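Long-range contact in heme oxygenase 1 (Synechocystis sp., PDB 1WE1), which opens the heme ring with oxygen and electrons from a reductase to give biliverdin IXalpha, carbon monoxide and free iron, probably feeding synthesis of the photosynthetic antenna chromophores: residues V23-V33 with F203-I214. Residues are numbered along the deposited sequence; the frame is centred on the assembly and turned at random.
Sequences VGFVKCFLKGV and FNELEGNLIKAI. With HEM (protoporphyrin IX containing Fe), chain H.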
# COMPACT_ATOMS: atom_id res chain seq x y z
N VAL A 23 -5.51 9.28 10.91
CA VAL A 23 -5.43 8.17 11.84
C VAL A 23 -4.31 8.51 12.83
O VAL A 23 -3.28 9.05 12.43
CB VAL A 23 -5.09 6.88 11.10
CG1 VAL A 23 -4.80 5.76 12.09
CG2 VAL A 23 -6.23 6.51 10.17
N GLY A 24 -4.51 8.19 14.11
CA GLY A 24 -3.51 8.46 15.13
C GLY A 24 -2.11 8.02 14.72
O GLY A 24 -1.17 8.82 14.70
N PHE A 25 -1.96 6.74 14.40
CA PHE A 25 -0.67 6.21 13.98
C PHE A 25 -0.04 7.08 12.88
O PHE A 25 1.14 7.45 12.98
CB PHE A 25 -0.86 4.78 13.46
CG PHE A 25 0.42 4.12 13.03
CD1 PHE A 25 1.19 3.39 13.94
CD2 PHE A 25 0.87 4.25 11.72
CE1 PHE A 25 2.40 2.80 13.55
CE2 PHE A 25 2.09 3.67 11.32
CZ PHE A 25 2.85 2.94 12.24
N VAL A 26 -0.84 7.39 11.85
CA VAL A 26 -0.38 8.20 10.72
C VAL A 26 0.00 9.61 11.13
O VAL A 26 1.04 10.13 10.71
CB VAL A 26 -1.43 8.26 9.59
CG1 VAL A 26 -1.10 9.37 8.58
CG2 VAL A 26 -1.47 6.91 8.88
N LYS A 27 -0.83 10.24 11.95
CA LYS A 27 -0.52 11.59 12.41
C LYS A 27 0.87 11.62 13.04
O LYS A 27 1.67 12.52 12.77
CB LYS A 27 -1.54 12.05 13.44
CG LYS A 27 -2.82 12.57 12.86
CD LYS A 27 -3.70 13.16 13.94
CE LYS A 27 -4.94 13.79 13.34
NZ LYS A 27 -5.88 14.25 14.39
N CYS A 28 1.15 10.64 13.90
CA CYS A 28 2.45 10.57 14.55
C CYS A 28 3.55 10.36 13.53
O CYS A 28 4.62 10.98 13.62
CB CYS A 28 2.46 9.44 15.59
SG CYS A 28 1.40 9.74 17.04
N PHE A 29 3.30 9.49 12.56
CA PHE A 29 4.27 9.21 11.50
C PHE A 29 4.65 10.49 10.75
O PHE A 29 5.82 10.76 10.50
CB PHE A 29 3.66 8.22 10.50
CG PHE A 29 4.59 7.82 9.40
CD1 PHE A 29 5.28 6.62 9.46
CD2 PHE A 29 4.79 8.65 8.30
CE1 PHE A 29 6.14 6.24 8.45
CE2 PHE A 29 5.65 8.28 7.29
CZ PHE A 29 6.33 7.08 7.35
N LEU A 30 3.64 11.26 10.39
CA LEU A 30 3.86 12.50 9.66
C LEU A 30 4.69 13.48 10.46
O LEU A 30 5.62 14.08 9.93
CB LEU A 30 2.51 13.11 9.27
CG LEU A 30 2.10 12.94 7.80
CD1 LEU A 30 2.92 11.85 7.13
CD2 LEU A 30 0.61 12.62 7.72
N LYS A 31 4.37 13.64 11.75
CA LYS A 31 5.12 14.55 12.61
C LYS A 31 6.50 13.98 12.95
O LYS A 31 7.17 14.45 13.87
CB LYS A 31 4.36 14.85 13.90
CG LYS A 31 3.23 15.87 13.76
CD LYS A 31 2.97 16.55 15.10
CE LYS A 31 1.98 17.71 14.98
NZ LYS A 31 0.59 17.24 14.80
N GLY A 32 6.91 12.95 12.22
CA GLY A 32 8.22 12.36 12.43
C GLY A 32 8.39 11.33 13.52
O GLY A 32 9.50 10.84 13.72
N VAL A 33 7.34 11.00 14.26
CA VAL A 33 7.50 10.00 15.29
C VAL A 33 6.98 8.63 14.83
O VAL A 33 5.78 8.32 14.85
CB VAL A 33 6.86 10.48 16.65
CG1 VAL A 33 5.82 11.51 16.40
CG2 VAL A 33 6.28 9.31 17.42
N PHE A 203 -3.31 0.20 10.36
CA PHE A 203 -2.67 1.29 11.09
C PHE A 203 -3.17 1.36 12.52
O PHE A 203 -2.39 1.51 13.46
CB PHE A 203 -2.94 2.64 10.43
CG PHE A 203 -2.43 2.77 9.03
CD1 PHE A 203 -1.34 2.02 8.58
CD2 PHE A 203 -3.01 3.70 8.16
CE1 PHE A 203 -0.83 2.20 7.29
CE2 PHE A 203 -2.51 3.89 6.85
CZ PHE A 203 -1.42 3.14 6.42
N ASN A 204 -4.49 1.28 12.68
CA ASN A 204 -5.09 1.33 14.01
C ASN A 204 -4.60 0.18 14.91
O ASN A 204 -4.47 0.35 16.12
CB ASN A 204 -6.62 1.31 13.90
CG ASN A 204 -7.18 2.64 13.45
OD1 ASN A 204 -6.79 3.70 13.96
ND2 ASN A 204 -8.12 2.60 12.51
N GLU A 205 -4.32 -0.97 14.30
CA GLU A 205 -3.81 -2.13 15.03
C GLU A 205 -2.47 -1.81 15.68
O GLU A 205 -2.06 -2.46 16.65
CB GLU A 205 -3.60 -3.32 14.10
CG GLU A 205 -4.78 -4.24 13.92
CD GLU A 205 -4.45 -5.38 12.98
OE1 GLU A 205 -5.24 -6.35 12.90
OE2 GLU A 205 -3.39 -5.32 12.30
N LEU A 206 -1.78 -0.82 15.14
CA LEU A 206 -0.48 -0.49 15.68
C LEU A 206 -0.49 0.64 16.68
O LEU A 206 0.54 0.95 17.25
CB LEU A 206 0.48 -0.16 14.53
CG LEU A 206 1.21 -1.32 13.87
CD1 LEU A 206 0.52 -2.65 14.14
CD2 LEU A 206 1.31 -1.04 12.38
N GLU A 207 -1.65 1.24 16.92
CA GLU A 207 -1.71 2.35 17.86
C GLU A 207 -1.13 1.98 19.22
O GLU A 207 -0.28 2.69 19.74
CB GLU A 207 -3.14 2.85 18.04
CG GLU A 207 -3.23 4.14 18.84
CD GLU A 207 -4.58 4.83 18.72
OE1 GLU A 207 -4.97 5.21 17.59
OE2 GLU A 207 -5.26 4.99 19.77
N GLY A 208 -1.60 0.86 19.78
CA GLY A 208 -1.10 0.42 21.07
C GLY A 208 0.41 0.17 21.12
O GLY A 208 1.06 0.52 22.10
N ASN A 209 0.97 -0.42 20.06
CA ASN A 209 2.40 -0.68 20.02
C ASN A 209 3.21 0.63 19.99
O ASN A 209 4.31 0.71 20.53
CB ASN A 209 2.78 -1.51 18.79
CG ASN A 209 1.98 -2.80 18.67
OD1 ASN A 209 2.50 -3.83 18.25
ND2 ASN A 209 0.69 -2.73 19.03
N LEU A 210 2.65 1.64 19.34
CA LEU A 210 3.31 2.93 19.21
C LEU A 210 3.26 3.70 20.54
O LEU A 210 4.22 4.40 20.90
CB LEU A 210 2.64 3.74 18.10
CG LEU A 210 3.29 5.08 17.72
CD1 LEU A 210 4.73 4.82 17.28
CD2 LEU A 210 2.48 5.75 16.61
N ILE A 211 2.15 3.59 21.25
CA ILE A 211 1.99 4.27 22.53
C ILE A 211 3.13 3.83 23.45
O ILE A 211 3.91 4.66 23.91
CB ILE A 211 0.64 3.94 23.19
CG1 ILE A 211 -0.51 4.37 22.27
CG2 ILE A 211 0.52 4.67 24.53
CD1 ILE A 211 -0.63 5.85 22.10
N LYS A 212 3.23 2.53 23.72
CA LYS A 212 4.30 2.04 24.58
C LYS A 212 5.63 2.66 24.19
O LYS A 212 6.25 3.35 25.00
CB LYS A 212 4.42 0.52 24.52
CG LYS A 212 3.41 -0.21 25.37
CD LYS A 212 3.83 -1.66 25.58
CE LYS A 212 5.09 -1.76 26.43
NZ LYS A 212 5.46 -3.18 26.75
N ALA A 213 6.04 2.41 22.95
CA ALA A 213 7.30 2.93 22.40
C ALA A 213 7.50 4.42 22.69
O ALA A 213 8.61 4.86 23.00
CB ALA A 213 7.34 2.70 20.88
N ILE A 214 6.42 5.19 22.58
CA ILE A 214 6.49 6.62 22.85
C ILE A 214 6.74 6.80 24.34
O ILE A 214 7.63 7.55 24.73
CB ILE A 214 5.17 7.35 22.45
CG1 ILE A 214 4.97 7.32 20.93
CG2 ILE A 214 5.20 8.80 22.92
CD1 ILE A 214 3.73 8.06 20.44
CHA HEM H . -2.26 10.35 -3.59
CHB HEM H . -3.33 6.04 -1.66
CHC HEM H . -2.02 7.85 2.65
CHD HEM H . 0.36 11.34 0.38
C1A HEM H . -2.81 9.05 -3.46
C2A HEM H . -3.54 8.31 -4.47
C3A HEM H . -3.88 7.11 -3.91
C4A HEM H . -3.30 7.11 -2.56
CMA HEM H . -4.67 5.98 -4.50
CAA HEM H . -3.79 8.76 -5.90
CBA HEM H . -4.92 9.81 -6.08
CGA HEM H . -5.15 10.20 -7.42
O1A HEM H . -6.18 9.66 -7.99
O2A HEM H . -4.43 11.01 -8.04
C1B HEM H . -3.10 6.16 -0.28
C2B HEM H . -3.45 5.15 0.72
C3B HEM H . -3.03 5.63 1.92
C4B HEM H . -2.50 6.97 1.67
CMB HEM H . -4.13 3.84 0.40
CAB HEM H . -3.04 4.95 3.28
CBB HEM H . -4.45 4.63 3.83
C1C HEM H . -1.19 8.91 2.42
C2C HEM H . -0.38 9.60 3.42
C3C HEM H . 0.08 10.71 2.81
C4C HEM H . -0.16 10.55 1.40
CMC HEM H . -0.16 9.11 4.84
CAC HEM H . 0.73 11.93 3.47
CBC HEM H . 2.27 11.76 3.56
C1D HEM H . -0.13 11.39 -0.95
C2D HEM H . 0.26 12.39 -1.93
C3D HEM H . -0.43 12.08 -3.06
C4D HEM H . -1.30 10.93 -2.74
CMD HEM H . 1.24 13.49 -1.64
CAD HEM H . -0.41 12.73 -4.42
CBD HEM H . -1.57 13.81 -4.60
CGD HEM H . -1.74 14.22 -5.95
O1D HEM H . -1.71 13.35 -6.90
O2D HEM H . -1.94 15.43 -6.23
NA HEM H . -2.69 8.32 -2.30
NB HEM H . -2.51 7.26 0.31
NC HEM H . -1.00 9.49 1.15
ND HEM H . -1.05 10.49 -1.48
FE HEM H . -1.83 8.91 -0.59
O HOH W 1 -3.89 5.10 15.22
O HOH W 2 -0.38 7.97 -1.10
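The rings of Phe25 and Phe203, with Leu210, carry much of this contact, and each ring is met obliquely by its neighbours. Round Phe25 sit Leu206, whose CB lies 3.7 Å from Phe25 CE1, Leu210, whose CD2 comes within 3.8 Å of Phe25 CD1, and the backbone carbonyl of Phe203 near the root of the ring. Leu206 runs alongside Phe25 and points the same way, whereas Leu210 crosses it at about a right angle. With CG of Phe25 anti to its backbone N (chi1 -179°), the ring reaches off helix 24-30 into the join between helices 182-205 and 207-222; Ser38 of helix 36-59 touches it too. The Phe203 ring takes Val26 CG2 at 3.6 Å from its CD2, while its CE2 lies 3.7 Å from HEM CBB, a vinyl carbon. CD2 of Leu210 also rests on Cys28 CB, and beyond it the side chains of Val33 and Ile214 cross nearly perpendicularly, Val33 CG2 lying 4.1 Å from Ile214 CD1. At the other end Val23 CG1 packs on Phe203 CB, and beside it a water makes a polar link: it accepts from Phe25 N at 2.7 Å and donates to Glu207 OE1 at 2.6 Å, with a weak, long bond to Asn204 OD1. Helices 24-30 and 207-214 run at 44° to each other. Val26, Leu30 and Phe203 belong to the heme pocket, so the heme-facing side of this contact forms part of the apolar wall beside the vinyls and a methyl in the all-helical heme oxygenase fold, where the helix following the one that carries the iron ligand His17 packs against the C-terminal helices.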